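Local coordinates for extracellular solute-binding protein (Conexibacter woesei, PDB 4P98), which probably binds a small solute, perhaps a nucleoside, and delivers it to an ABC transporter in the cell membrane, at residues Tyr176-Tyr180 against Leu197-Gly201; Leu204-Asp210 against Val223-Ser229; Ile68-Ala73 against Glu96-Phe102; Gln127-Leu131 against Ala272-Ile278. All coordinates share one frame; numbering follows the deposited sequence.

Contact 1: Tyr176-Tyr180 against Leu197-Gly201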
loop_
_atom_site.group_PDB
_atom_site.type_symbol
_atom_site.label_atom_id
_atom_site.label_comp_id
_atom_site.label_asym_id
_atom_site.label_seq_id
_atom_site.Cartn_x
_atom_site.Cartn_y
_atom_site.Cartn_z
ATOM N N TYR A 176 6.581 -5.053 22.301
ATOM C CA TYR A 176 6.573 -4.159 21.152
ATOM C C TYR A 176 7.115 -2.793 21.556
ATOM O O TYR A 176 6.751 -2.260 22.604
ATOM C CB TYR A 176 5.143 -4.035 20.622
ATOM C CG TYR A 176 4.956 -3.053 19.484
ATOM C CD1 TYR A 176 5.202 -3.417 18.162
ATOM C CD2 TYR A 176 4.529 -1.759 19.737
ATOM C CE1 TYR A 176 5.018 -2.505 17.122
ATOM C CE2 TYR A 176 4.353 -0.845 18.716
ATOM C CZ TYR A 176 4.587 -1.223 17.420
ATOM O OH TYR A 176 4.398 -0.290 16.434
ATOM N N GLU A 177 7.993 -2.246 20.719
ATOM C CA GLU A 177 8.483 -0.880 20.878
ATOM C C GLU A 177 8.507 -0.243 19.502
ATOM O O GLU A 177 8.721 -0.920 18.496
ATOM C CB GLU A 177 9.893 -0.845 21.493
ATOM C CG GLU A 177 10.272 0.521 22.054
ATOM C CD GLU A 177 11.705 0.603 22.583
ATOM O OE1 GLU A 177 12.306 -0.448 22.920
ATOM O OE2 GLU A 177 12.231 1.738 22.667
ATOM N N GLU A 178 8.286 1.060 19.458
ATOM C CA GLU A 178 8.319 1.781 18.197
ATOM C C GLU A 178 9.002 3.137 18.367
ATOM O O GLU A 178 9.051 3.701 19.463
ATOM C CB GLU A 178 6.904 1.945 17.637
ATOM C CG GLU A 178 6.059 2.938 18.412
ATOM C CD GLU A 178 4.571 2.787 18.176
ATOM O OE1 GLU A 178 4.151 2.106 17.217
ATOM O OE2 GLU A 178 3.820 3.382 18.964
ATOM N N THR A 179 9.534 3.636 17.263
ATOM C CA THR A 179 10.217 4.915 17.221
ATOM C C THR A 179 9.804 5.630 15.952
ATOM O O THR A 179 9.703 5.018 14.886
ATOM C CB THR A 179 11.750 4.720 17.192
ATOM O OG1 THR A 179 12.166 4.049 18.380
ATOM C CG2 THR A 179 12.481 6.043 17.115
ATOM N N TYR A 180 9.596 6.933 16.066
ATOM C CA TYR A 180 9.272 7.780 14.929
ATOM C C TYR A 180 10.456 8.689 14.576
ATOM O O TYR A 180 11.043 9.302 15.457
ATOM C CB TYR A 180 8.045 8.613 15.273
ATOM C CG TYR A 180 6.798 7.783 15.481
ATOM C CD1 TYR A 180 6.094 7.267 14.396
ATOM C CD2 TYR A 180 6.312 7.517 16.762
ATOM C CE1 TYR A 180 4.946 6.495 14.584
ATOM C CE2 TYR A 180 5.168 6.750 16.950
ATOM C CZ TYR A 180 4.486 6.250 15.851
ATOM O OH TYR A 180 3.341 5.494 16.033
ATOM N N LEU A 197 16.384 0.117 18.380
ATOM C CA LEU A 197 15.446 -0.952 18.750
ATOM C C LEU A 197 16.143 -2.319 18.759
ATOM O O LEU A 197 15.894 -3.147 19.633
ATOM C CB LEU A 197 14.256 -0.979 17.796
ATOM C CG LEU A 197 13.403 0.293 17.818
ATOM C CD1 LEU A 197 12.381 0.272 16.702
ATOM C CD2 LEU A 197 12.718 0.454 19.151
ATOM N N LEU A 198 17.025 -2.530 17.790
ATOM C CA LEU A 198 17.831 -3.750 17.717
ATOM C C LEU A 198 18.716 -3.917 18.960
ATOM O O LEU A 198 18.735 -4.980 19.594
ATOM C CB LEU A 198 18.685 -3.689 16.461
ATOM C CG LEU A 198 19.464 -4.897 15.998
ATOM C CD1 LEU A 198 18.506 -6.053 15.728
ATOM C CD2 LEU A 198 20.234 -4.504 14.741
ATOM N N ASP A 199 19.422 -2.853 19.320
ATOM C CA ASP A 199 20.276 -2.847 20.513
ATOM C C ASP A 199 19.509 -3.147 21.798
ATOM O O ASP A 199 20.035 -3.785 22.701
ATOM C CB ASP A 199 20.974 -1.502 20.661
ATOM C CG ASP A 199 21.994 -1.244 19.577
ATOM O OD1 ASP A 199 22.330 -2.178 18.819
ATOM O OD2 ASP A 199 22.455 -0.089 19.476
ATOM N N LYS A 200 18.267 -2.685 21.869
ATOM C CA LYS A 200 17.398 -2.989 23.001
ATOM C C LYS A 200 16.825 -4.404 22.976
ATOM O O LYS A 200 16.249 -4.828 23.963
ATOM C CB LYS A 200 16.257 -1.967 23.101
ATOM C CG LYS A 200 16.710 -0.609 23.591
ATOM C CD LYS A 200 15.556 0.364 23.518
ATOM C CE LYS A 200 15.980 1.782 23.815
ATOM N NZ LYS A 200 14.825 2.709 23.603
ATOM N N GLY A 201 16.966 -5.128 21.868
ATOM C CA GLY A 201 16.552 -6.530 21.810
ATOM C C GLY A 201 15.518 -6.948 20.781
ATOM O O GLY A 201 15.102 -8.105 20.781
HETATM O O HOH W 1 13.173 -2.972 21.001
#

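Contact 2: Leu204-Asp210 against Val223-Ser229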
loop_
_atom_site.group_PDB
_atom_site.type_symbol
_atom_site.label_atom_id
_atom_site.label_comp_id
_atom_site.label_asym_id
_atom_site.label_seq_id
_atom_site.Cartn_x
_atom_site.Cartn_y
_atom_site.Cartn_z
ATOM N N LEU A 204 12.839 -8.589 15.319
ATOM C CA LEU A 204 12.238 -8.339 14.018
ATOM C C LEU A 204 12.022 -6.832 13.915
ATOM O O LEU A 204 11.658 -6.176 14.899
ATOM C CB LEU A 204 10.885 -9.056 13.914
ATOM C CG LEU A 204 9.923 -8.681 12.783
ATOM C CD1 LEU A 204 10.272 -9.425 11.508
ATOM C CD2 LEU A 204 8.473 -8.978 13.187
ATOM N N LEU A 205 12.213 -6.293 12.723
ATOM C CA LEU A 205 12.059 -4.855 12.521
ATOM C C LEU A 205 11.006 -4.586 11.463
ATOM O O LEU A 205 11.125 -5.051 10.338
ATOM C CB LEU A 205 13.398 -4.225 12.129
ATOM C CG LEU A 205 14.405 -4.139 13.287
ATOM C CD1 LEU A 205 15.842 -3.900 12.816
ATOM C CD2 LEU A 205 13.987 -3.096 14.307
ATOM N N VAL A 206 9.986 -3.816 11.830
ATOM C CA VAL A 206 8.889 -3.495 10.925
ATOM C C VAL A 206 8.988 -2.040 10.472
ATOM O O VAL A 206 9.051 -1.153 11.297
ATOM C CB VAL A 206 7.529 -3.698 11.618
ATOM C CG1 VAL A 206 6.394 -3.526 10.620
ATOM C CG2 VAL A 206 7.469 -5.071 12.268
ATOM N N ALA A 207 8.987 -1.830 9.161
ATOM C CA ALA A 207 9.013 -0.498 8.553
ATOM C C ALA A 207 7.616 -0.052 8.145
ATOM O O ALA A 207 6.905 -0.787 7.446
ATOM C CB ALA A 207 9.898 -0.513 7.320
ATOM N N THR A 208 7.239 1.162 8.533
ATOM C CA THR A 208 6.011 1.771 8.001
ATOM C C THR A 208 6.273 2.920 7.041
ATOM O O THR A 208 5.354 3.381 6.359
ATOM C CB THR A 208 5.093 2.265 9.114
ATOM O OG1 THR A 208 5.753 3.270 9.879
ATOM C CG2 THR A 208 4.700 1.107 10.004
ATOM N N ASP A 209 7.508 3.406 6.996
ATOM C CA ASP A 209 7.883 4.367 5.985
ATOM C C ASP A 209 8.678 3.609 4.900
ATOM O O ASP A 209 8.319 2.486 4.563
ATOM C CB ASP A 209 8.653 5.540 6.610
ATOM C CG ASP A 209 8.719 6.749 5.683
ATOM O OD1 ASP A 209 7.667 7.340 5.393
ATOM O OD2 ASP A 209 9.817 7.091 5.214
ATOM N N ASP A 210 9.753 4.178 4.361
ATOM C CA ASP A 210 10.437 3.554 3.240
ATOM C C ASP A 210 11.009 2.180 3.610
ATOM O O ASP A 210 10.783 1.194 2.905
ATOM C CB ASP A 210 11.542 4.464 2.703
ATOM C CG ASP A 210 12.268 3.849 1.527
ATOM O OD1 ASP A 210 13.205 3.075 1.758
ATOM O OD2 ASP A 210 11.889 4.104 0.366
ATOM N N VAL A 223 18.660 -9.804 11.654
ATOM C CA VAL A 223 17.231 -9.983 12.002
ATOM C C VAL A 223 16.370 -9.826 10.759
ATOM O O VAL A 223 16.771 -9.184 9.797
ATOM C CB VAL A 223 16.710 -9.031 13.096
ATOM C CG1 VAL A 223 17.401 -9.292 14.424
ATOM C CG2 VAL A 223 16.845 -7.571 12.686
ATOM N N PRO A 224 15.173 -10.434 10.764
ATOM C CA PRO A 224 14.323 -10.262 9.594
ATOM C C PRO A 224 13.577 -8.922 9.625
ATOM O O PRO A 224 13.472 -8.307 10.671
ATOM C CB PRO A 224 13.322 -11.426 9.722
ATOM C CG PRO A 224 13.231 -11.648 11.188
ATOM C CD PRO A 224 14.633 -11.435 11.696
ATOM N N THR A 225 13.056 -8.503 8.476
ATOM C CA THR A 225 12.194 -7.334 8.418
ATOM C C THR A 225 10.813 -7.654 7.809
ATOM O O THR A 225 10.615 -8.682 7.142
ATOM C CB THR A 225 12.833 -6.161 7.644
ATOM O OG1 THR A 225 12.945 -6.469 6.252
ATOM C CG2 THR A 225 14.209 -5.807 8.213
ATOM N N ILE A 226 9.878 -6.747 8.070
ATOM C CA ILE A 226 8.581 -6.687 7.389
ATOM C C ILE A 226 8.383 -5.252 6.896
ATOM O O ILE A 226 8.687 -4.309 7.624
ATOM C CB ILE A 226 7.442 -7.053 8.360
ATOM C CG1 ILE A 226 7.524 -8.531 8.725
ATOM C CG2 ILE A 226 6.069 -6.751 7.750
ATOM C CD1 ILE A 226 6.619 -8.927 9.877
ATOM N N GLY A 227 7.902 -5.079 5.665
ATOM C CA GLY A 227 7.437 -3.766 5.203
ATOM C C GLY A 227 8.419 -2.924 4.422
ATOM O O GLY A 227 8.077 -1.822 3.995
ATOM N N VAL A 228 9.626 -3.446 4.204
ATOM C CA VAL A 228 10.669 -2.692 3.521
ATOM C C VAL A 228 10.379 -2.575 2.033
ATOM O O VAL A 228 9.917 -3.517 1.406
ATOM C CB VAL A 228 12.071 -3.301 3.764
ATOM C CG1 VAL A 228 13.130 -2.542 2.984
ATOM C CG2 VAL A 228 12.379 -3.302 5.248
ATOM N N SER A 229 10.645 -1.393 1.492
ATOM C CA SER A 229 10.485 -1.093 0.076
ATOM C C SER A 229 11.054 -2.183 -0.814
ATOM O O SER A 229 12.162 -2.685 -0.559
ATOM C CB SER A 229 11.196 0.228 -0.261
ATOM O OG SER A 229 11.311 0.436 -1.673
HETATM O O HOH W 2 6.564 0.542 4.712
#

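Contact 3: Ile68-Ala73 against Glu96-Phe102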
loop_
_atom_site.group_PDB
_atom_site.type_symbol
_atom_site.label_atom_id
_atom_site.label_comp_id
_atom_site.label_asym_id
_atom_site.label_seq_id
_atom_site.Cartn_x
_atom_site.Cartn_y
_atom_site.Cartn_z
ATOM N N ILE A 68 -3.357 15.411 -17.256
ATOM C CA ILE A 68 -4.619 14.676 -17.322
ATOM C C ILE A 68 -5.442 15.163 -18.528
ATOM O O ILE A 68 -5.939 14.364 -19.323
ATOM C CB ILE A 68 -5.411 14.826 -15.993
ATOM C CG1 ILE A 68 -4.675 14.112 -14.864
ATOM C CG2 ILE A 68 -6.825 14.277 -16.134
ATOM C CD1 ILE A 68 -5.089 14.565 -13.482
ATOM N N ARG A 69 -5.563 16.478 -18.682
ATOM C CA ARG A 69 -6.321 17.053 -19.792
ATOM C C ARG A 69 -5.770 16.586 -21.140
ATOM O O ARG A 69 -6.534 16.240 -22.042
ATOM C CB ARG A 69 -6.315 18.586 -19.725
ATOM C CG ARG A 69 -7.123 19.245 -20.839
ATOM C CD ARG A 69 -7.266 20.752 -20.671
ATOM N NE ARG A 69 -8.022 21.074 -19.466
ATOM C CZ ARG A 69 -7.506 21.533 -18.333
ATOM N NH1 ARG A 69 -6.201 21.786 -18.217
ATOM N NH2 ARG A 69 -8.314 21.760 -17.304
ATOM N N GLN A 70 -4.448 16.575 -21.258
ATOM C CA GLN A 70 -3.778 16.195 -22.498
ATOM C C GLN A 70 -4.061 14.744 -22.879
ATOM O O GLN A 70 -4.295 14.446 -24.044
ATOM C CB GLN A 70 -2.265 16.437 -22.369
ATOM C CG GLN A 70 -1.447 15.966 -23.551
ATOM C CD GLN A 70 0.022 16.332 -23.431
ATOM O OE1 GLN A 70 0.551 16.536 -22.327
ATOM N NE2 GLN A 70 0.691 16.415 -24.569
ATOM N N PHE A 71 -4.056 13.833 -21.907
ATOM C CA PHE A 71 -4.402 12.445 -22.198
ATOM C C PHE A 71 -5.853 12.311 -22.652
ATOM O O PHE A 71 -6.149 11.581 -23.599
ATOM C CB PHE A 71 -4.145 11.532 -20.992
ATOM C CG PHE A 71 -2.702 11.153 -20.813
ATOM C CD1 PHE A 71 -2.018 10.475 -21.818
ATOM C CD2 PHE A 71 -2.031 11.444 -19.639
ATOM C CE1 PHE A 71 -0.693 10.096 -21.648
ATOM C CE2 PHE A 71 -0.706 11.079 -19.467
ATOM C CZ PHE A 71 -0.031 10.410 -20.474
ATOM N N ALA A 72 -6.762 13.006 -21.974
ATOM C CA ALA A 72 -8.171 12.975 -22.362
ATOM C C ALA A 72 -8.382 13.576 -23.750
ATOM O O ALA A 72 -9.153 13.043 -24.542
ATOM C CB ALA A 72 -9.022 13.709 -21.344
ATOM N N ALA A 73 -7.707 14.686 -24.032
ATOM C CA ALA A 73 -7.846 15.369 -25.324
ATOM C C ALA A 73 -7.310 14.515 -26.470
ATOM O O ALA A 73 -7.825 14.574 -27.582
ATOM C CB ALA A 73 -7.135 16.719 -25.291
ATOM N N GLU A 96 -14.918 17.979 -18.054
ATOM C CA GLU A 96 -14.651 18.474 -19.410
ATOM C C GLU A 96 -14.798 17.411 -20.503
ATOM O O GLU A 96 -14.958 17.749 -21.678
ATOM C CB GLU A 96 -13.229 19.054 -19.504
ATOM C CG GLU A 96 -12.898 20.160 -18.516
ATOM C CD GLU A 96 -11.415 20.533 -18.519
ATOM O OE1 GLU A 96 -10.691 20.204 -19.484
ATOM O OE2 GLU A 96 -10.949 21.150 -17.540
ATOM N N PHE A 97 -14.717 16.139 -20.124
ATOM C CA PHE A 97 -14.671 15.040 -21.085
ATOM C C PHE A 97 -15.646 13.946 -20.644
ATOM O O PHE A 97 -15.223 12.905 -20.137
ATOM C CB PHE A 97 -13.260 14.461 -21.169
ATOM C CG PHE A 97 -12.229 15.419 -21.700
ATOM C CD1 PHE A 97 -11.982 15.515 -23.065
ATOM C CD2 PHE A 97 -11.479 16.203 -20.831
ATOM C CE1 PHE A 97 -11.024 16.400 -23.550
ATOM C CE2 PHE A 97 -10.523 17.088 -21.310
ATOM C CZ PHE A 97 -10.285 17.179 -22.675
ATOM N N PRO A 98 -16.951 14.177 -20.847
ATOM C CA PRO A 98 -17.993 13.256 -20.369
ATOM C C PRO A 98 -17.882 11.831 -20.907
ATOM O O PRO A 98 -18.344 10.908 -20.251
ATOM C CB PRO A 98 -19.304 13.893 -20.853
ATOM C CG PRO A 98 -18.965 15.270 -21.306
ATOM C CD PRO A 98 -17.502 15.322 -21.594
ATOM N N ASP A 99 -17.302 11.656 -22.091
ATOM C CA ASP A 99 -17.162 10.329 -22.698
ATOM C C ASP A 99 -15.817 9.652 -22.410
ATOM O O ASP A 99 -15.589 8.536 -22.859
ATOM C CB ASP A 99 -17.393 10.408 -24.216
ATOM C CG ASP A 99 -18.827 10.748 -24.572
ATOM O OD1 ASP A 99 -19.742 10.437 -23.781
ATOM O OD2 ASP A 99 -19.046 11.326 -25.654
ATOM N N VAL A 100 -14.929 10.325 -21.682
ATOM C CA VAL A 100 -13.672 9.722 -21.236
ATOM C C VAL A 100 -13.890 9.211 -19.814
ATOM O O VAL A 100 -14.690 9.766 -19.058
ATOM C CB VAL A 100 -12.514 10.734 -21.317
ATOM C CG1 VAL A 100 -11.196 10.116 -20.872
ATOM C CG2 VAL A 100 -12.381 11.243 -22.756
ATOM N N HIS A 101 -13.187 8.142 -19.461
ATOM C CA HIS A 101 -13.369 7.474 -18.180
ATOM C C HIS A 101 -12.182 7.767 -17.266
ATOM O O HIS A 101 -11.035 7.761 -17.712
ATOM C CB HIS A 101 -13.550 5.973 -18.423
ATOM C CG HIS A 101 -14.571 5.667 -19.477
ATOM N ND1 HIS A 101 -14.233 5.327 -20.769
ATOM C CD2 HIS A 101 -15.921 5.727 -19.447
ATOM C CE1 HIS A 101 -15.336 5.148 -21.478
ATOM N NE2 HIS A 101 -16.373 5.387 -20.699
ATOM N N PHE A 102 -12.467 8.048 -15.996
ATOM C CA PHE A 102 -11.448 8.463 -15.036
ATOM C C PHE A 102 -11.523 7.674 -13.738
ATOM O O PHE A 102 -12.598 7.210 -13.350
ATOM C CB PHE A 102 -11.614 9.946 -14.706
ATOM C CG PHE A 102 -11.472 10.859 -15.899
ATOM C CD1 PHE A 102 -12.543 11.102 -16.745
ATOM C CD2 PHE A 102 -10.263 11.489 -16.160
ATOM C CE1 PHE A 102 -12.408 11.937 -17.847
ATOM C CE2 PHE A 102 -10.122 12.336 -17.253
ATOM C CZ PHE A 102 -11.188 12.557 -18.092
#

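Contact 4: Gln127-Leu131 against Ala272-Ile278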
loop_
_atom_site.group_PDB
_atom_site.type_symbol
_atom_site.label_atom_id
_atom_site.label_comp_id
_atom_site.label_asym_id
_atom_site.label_seq_id
_atom_site.Cartn_x
_atom_site.Cartn_y
_atom_site.Cartn_z
ATOM N N GLN A 127 -5.224 -1.025 8.241
ATOM C CA GLN A 127 -5.239 -2.420 7.771
ATOM C C GLN A 127 -3.901 -2.925 7.262
ATOM O O GLN A 127 -3.583 -4.098 7.447
ATOM C CB GLN A 127 -6.315 -2.648 6.713
ATOM C CG GLN A 127 -7.701 -2.663 7.329
ATOM C CD GLN A 127 -8.737 -3.389 6.497
ATOM O OE1 GLN A 127 -8.425 -4.060 5.528
ATOM N NE2 GLN A 127 -9.989 -3.237 6.881
ATOM N N LEU A 128 -3.132 -2.068 6.604
ATOM C CA LEU A 128 -1.752 -2.409 6.262
ATOM C C LEU A 128 -0.971 -2.678 7.536
ATOM O O LEU A 128 -0.219 -3.658 7.616
ATOM C CB LEU A 128 -1.065 -1.284 5.496
ATOM C CG LEU A 128 -1.604 -0.881 4.131
ATOM C CD1 LEU A 128 -0.874 0.395 3.702
ATOM C CD2 LEU A 128 -1.410 -1.968 3.089
ATOM N N GLY A 129 -1.154 -1.824 8.537
ATOM C CA GLY A 129 -0.506 -2.019 9.824
ATOM C C GLY A 129 -0.913 -3.334 10.462
ATOM O O GLY A 129 -0.063 -4.109 10.907
ATOM N N TYR A 130 -2.221 -3.594 10.473
ATOM C CA TYR A 130 -2.743 -4.815 11.078
ATOM C C TYR A 130 -2.127 -6.071 10.460
ATOM O O TYR A 130 -1.728 -6.971 11.185
ATOM C CB TYR A 130 -4.271 -4.861 11.011
ATOM C CG TYR A 130 -4.869 -5.921 11.907
ATOM C CD1 TYR A 130 -5.221 -5.625 13.218
ATOM C CD2 TYR A 130 -5.061 -7.219 11.447
ATOM C CE1 TYR A 130 -5.774 -6.586 14.044
ATOM C CE2 TYR A 130 -5.622 -8.195 12.271
ATOM C CZ TYR A 130 -5.973 -7.871 13.564
ATOM O OH TYR A 130 -6.504 -8.829 14.401
ATOM N N LEU A 131 -2.026 -6.128 9.136
ATOM C CA LEU A 131 -1.443 -7.285 8.478
ATOM C C LEU A 131 0.048 -7.448 8.817
ATOM O O LEU A 131 0.527 -8.567 9.031
ATOM C CB LEU A 131 -1.654 -7.213 6.969
ATOM C CG LEU A 131 -1.097 -8.371 6.155
ATOM C CD1 LEU A 131 -1.668 -9.709 6.637
ATOM C CD2 LEU A 131 -1.364 -8.158 4.686
ATOM N N ALA A 272 -9.272 -3.838 0.700
ATOM C CA ALA A 272 -9.146 -4.242 2.102
ATOM C C ALA A 272 -8.646 -5.677 2.253
ATOM O O ALA A 272 -8.538 -6.413 1.278
ATOM C CB ALA A 272 -10.493 -4.080 2.809
ATOM N N LEU A 273 -8.338 -6.071 3.492
ATOM C CA LEU A 273 -7.852 -7.428 3.748
ATOM C C LEU A 273 -8.910 -8.452 3.392
ATOM O O LEU A 273 -8.614 -9.458 2.748
ATOM C CB LEU A 273 -7.458 -7.593 5.211
ATOM C CG LEU A 273 -6.212 -6.826 5.651
ATOM C CD1 LEU A 273 -6.162 -6.728 7.165
ATOM C CD2 LEU A 273 -4.969 -7.498 5.102
ATOM N N GLY A 274 -10.148 -8.156 3.777
ATOM C CA GLY A 274 -11.281 -9.037 3.527
ATOM C C GLY A 274 -11.536 -9.395 2.077
ATOM O O GLY A 274 -11.945 -10.503 1.789
ATOM N N ASN A 275 -11.302 -8.461 1.161
ATOM C CA ASN A 275 -11.516 -8.697 -0.278
ATOM C C ASN A 275 -10.234 -8.859 -1.116
ATOM O O ASN A 275 -10.294 -8.832 -2.347
ATOM C CB ASN A 275 -12.402 -7.584 -0.871
ATOM C CG ASN A 275 -11.824 -6.185 -0.654
ATOM O OD1 ASN A 275 -10.624 -6.002 -0.637
ATOM N ND2 ASN A 275 -12.695 -5.204 -0.470
ATOM N N ARG A 276 -9.087 -9.030 -0.454
ATOM C CA ARG A 276 -7.778 -9.204 -1.131
ATOM C C ARG A 276 -7.339 -7.971 -1.958
ATOM O O ARG A 276 -6.522 -8.073 -2.880
ATOM C CB ARG A 276 -7.741 -10.519 -1.931
ATOM C CG ARG A 276 -8.022 -11.741 -1.040
ATOM C CD ARG A 276 -7.771 -13.084 -1.729
ATOM N NE ARG A 276 -6.571 -13.051 -2.564
ATOM C CZ ARG A 276 -5.325 -13.302 -2.156
ATOM N NH1 ARG A 276 -5.057 -13.639 -0.893
ATOM N NH2 ARG A 276 -4.327 -13.209 -3.032
ATOM N N GLY A 277 -7.858 -6.802 -1.579
ATOM C CA GLY A 277 -7.371 -5.529 -2.100
ATOM C C GLY A 277 -6.046 -5.190 -1.439
ATOM O O GLY A 277 -5.231 -4.488 -2.026
ATOM N N ILE A 278 -5.873 -5.662 -0.207
ATOM C CA ILE A 278 -4.604 -5.636 0.514
ATOM C C ILE A 278 -4.120 -7.079 0.646
ATOM O O ILE A 278 -4.841 -7.934 1.164
ATOM C CB ILE A 278 -4.741 -5.023 1.919
ATOM C CG1 ILE A 278 -5.130 -3.546 1.813
ATOM C CG2 ILE A 278 -3.440 -5.188 2.703
ATOM C CD1 ILE A 278 -5.501 -2.900 3.136
#

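Contact 1: Tyr176-Tyr180 against Leu197-Gly201
Glu-177 and Thr-179 on the edge strand 175-180 meet Leu-197 of helix 187-199 and Lys-200 near its end in a surface contact that combines apolar packing with a salt bridge. The apolar part rests on one methyl group: Leu-197 CD2 is set obliquely across the Glu-177 chain, 3.6 Å from its CD, and also 3.7 Å from Thr-179 OG1. With CG anti to the backbone N (chi1 -163°) and the rest of the chain extended, Glu-177 carries its carboxylate past this methyl toward Lys-200. There the straight Lys-200 chain crosses it at about a right angle, and Lys-200 NZ binds Glu-177 OE2 at 2.9 Å through the syn lone pair, forming a salt bridge. The other carboxylate oxygen is tied to the helix by a water that donates to both Glu-177 OE1 and Leu-197 O. Just beyond, Gly-201 has positive phi and ends the helix in a Schellman motif. Backbone bonds from Glu-177 and Thr-179 join the edge strand to strand 144-149, whose Val-148 also touches Leu-197. The arrangement is that of a beta-alpha-beta crossover, in which helix 187-199 leads from strand 175-180 past strand 144-149 to strand 205-207.

Contact 2: Leu204-Asp210 against Val223-Ser229
Leu-204 touches Pro-224 and Ile-226 with its two methyls, and its branches divide the work. The side chains of Leu-204 and Pro-224 cross at about a right angle, with Leu-204 CD1 3.7 Å from Pro-224 CG, while Leu-204 CD2 meets Ile-226 CD1 at 3.8 Å. The first torsion of Leu-204 (chi1 166°) swings CG away from the backbone N and makes this double reach possible. An alanine in place of Leu-204 is likely to open a gap beside the Pro-224 ring and take from Ile-226 CD1 part of its packing. Leu-205 points to the other face of the sheet, where its CD1 packs 3.8 Å from Val-223 CG2. Val-206 and Ile-226 share one face, and there Ile-226 packs on helix 125-137.

Between the faces runs a short parallel ladder: Leu-205 N donates to Pro-224 O, Ile-226 N to Leu-205 O, and Ala-207 N to Ile-226 O, the last at 2.9 Å. Past the ladder the strands part, and a water lies between Asp-209 O and Gly-227 O, within hydrogen-bonding distance of both. The two segments close again where Ser-229 N donates to Asp-210 O at 3.0 Å. The polar ends here turn elsewhere: Asp-210 pairs with Arg-212, and Ser-229 OG bonds to Asp-31 O in the other lobe and to Ala-231 N.

The chemistry thus changes along the pair. Apolar branches and straight backbone bonds make the strand end part of the buried core, whereas the loop end relies on one backbone bond, a water and polar side chains turned to other partners, probably near the cleft between the lobes.

Contact 3: Ile68-Ala73 against Glu96-Phe102
Arg-69 leaves helix 61-73 with CG opposite the backbone N (chi1 -179°) and then bends at chi3 (-64°), which brings the edge of its guanidinium to the carboxylate at the end of the extended Glu-96 chain. The grip is side-on: Arg-69 NE donates to Glu-96 OE1 at 2.8 Å and Arg-69 NH2 to Glu-96 OE2 at 2.7 Å, each on a syn lone pair. The two planes are only 9° apart, so the paired bonds fix the rotation of both groups. Arg-69 NH2 also forms a salt bridge with Glu-65, so its charge is shared between two carboxylates. A methionine in place of Arg-69 would probably leave the Glu-96 carboxylate without its mate and free to turn.

Beneath the ion pair the packing is apolar. Ala-72 CB sits over the centre of the Phe-97 ring, 3.5 Å from its centroid, in a CH-pi contact. The same methyl lies 4.1 Å from Phe-102 CZ and 4.2 Å from Val-100 CG1. Farther in, Ile-68 CG2 meets the edge of the Phe-102 ring, 4.0 Å from its CE2.

A type I turn from Phe-97 to Val-100 leads the chain from helix 84-94 towards strand 101-105. Helix 61-73 thus packs against the connection from helix 84-94 into strand 101-105 of the parallel sheet, as in the alpha/beta lobes of periplasmic-type binding proteins.

Contact 4: Gln127-Leu131 against Ala272-Ile278
The amide of Gln-127 meets the loop 272-278 through its oxygen: Leu-273 N donates to Gln-127 OE1 at 2.9 Å, nearly along the C=O axis and with an N-H...O angle of 170°. The methyl of Ala-272 comes in beside the same oxygen, its CB 3.4 Å from Gln-127 OE1. The extended Gln-127 chain spans the distance between helix and loop. A second flat group, the Tyr-130 ring, is approached obliquely by Leu-273, whose CD1 lies 4.4 Å from Tyr-130 CD2. The third, the Asn-275 amide, works within the loop. Its OD1 takes a bond from Gly-277 N, closing an Asx turn, and another from Ala-272 N. These two bonds reinforce the type I turn from Leu-273 to Arg-276 and hold the loop in shape behind the groups that touch the helix.

Apolar branches complete the contact. The Leu-273 CD2 methyl packs 3.7 Å from Leu-131 CD2, the two side chains lying at a slant, while Ile-278 places CD1 3.7 Å from Gln-127 CB. On the same residue CG2 touches Leu-128 CD2 at 3.8 Å, with the side chains crossing at about a right angle. A single polar bond therefore sits at one end of a leucine and isoleucine patch.

The loop follows edge strand 268-271 and precedes helix 294-307, which touches both Leu-131 and Leu-273. Tyr-130 packs both on helix 294-307 and on helix 154-170, so helix 125-137 lies against the loop and these two helices.

Overall arrangement
Contacts 1 and 2 belong to the same five-stranded sheet and touch, Leu-197 meeting Leu-205 and Leu-198 meeting Val-223, yet they differ in character. Contact 1 is at the surface and mixes a salt bridge with a single leucine, while contact 2 is buried and rests on backbone bonds and apolar branches. Contact 3, about 49 Å from contact 1 between centres, lies in the other lobe and again pairs an outer ion pair with inner apolar packing. Contact 4 lies nearer the centre of the chain and has no ion pair. It closes the loop of chain that contains contacts 1 and 2, linking helix 125-137 to the end of the six-stranded sheet.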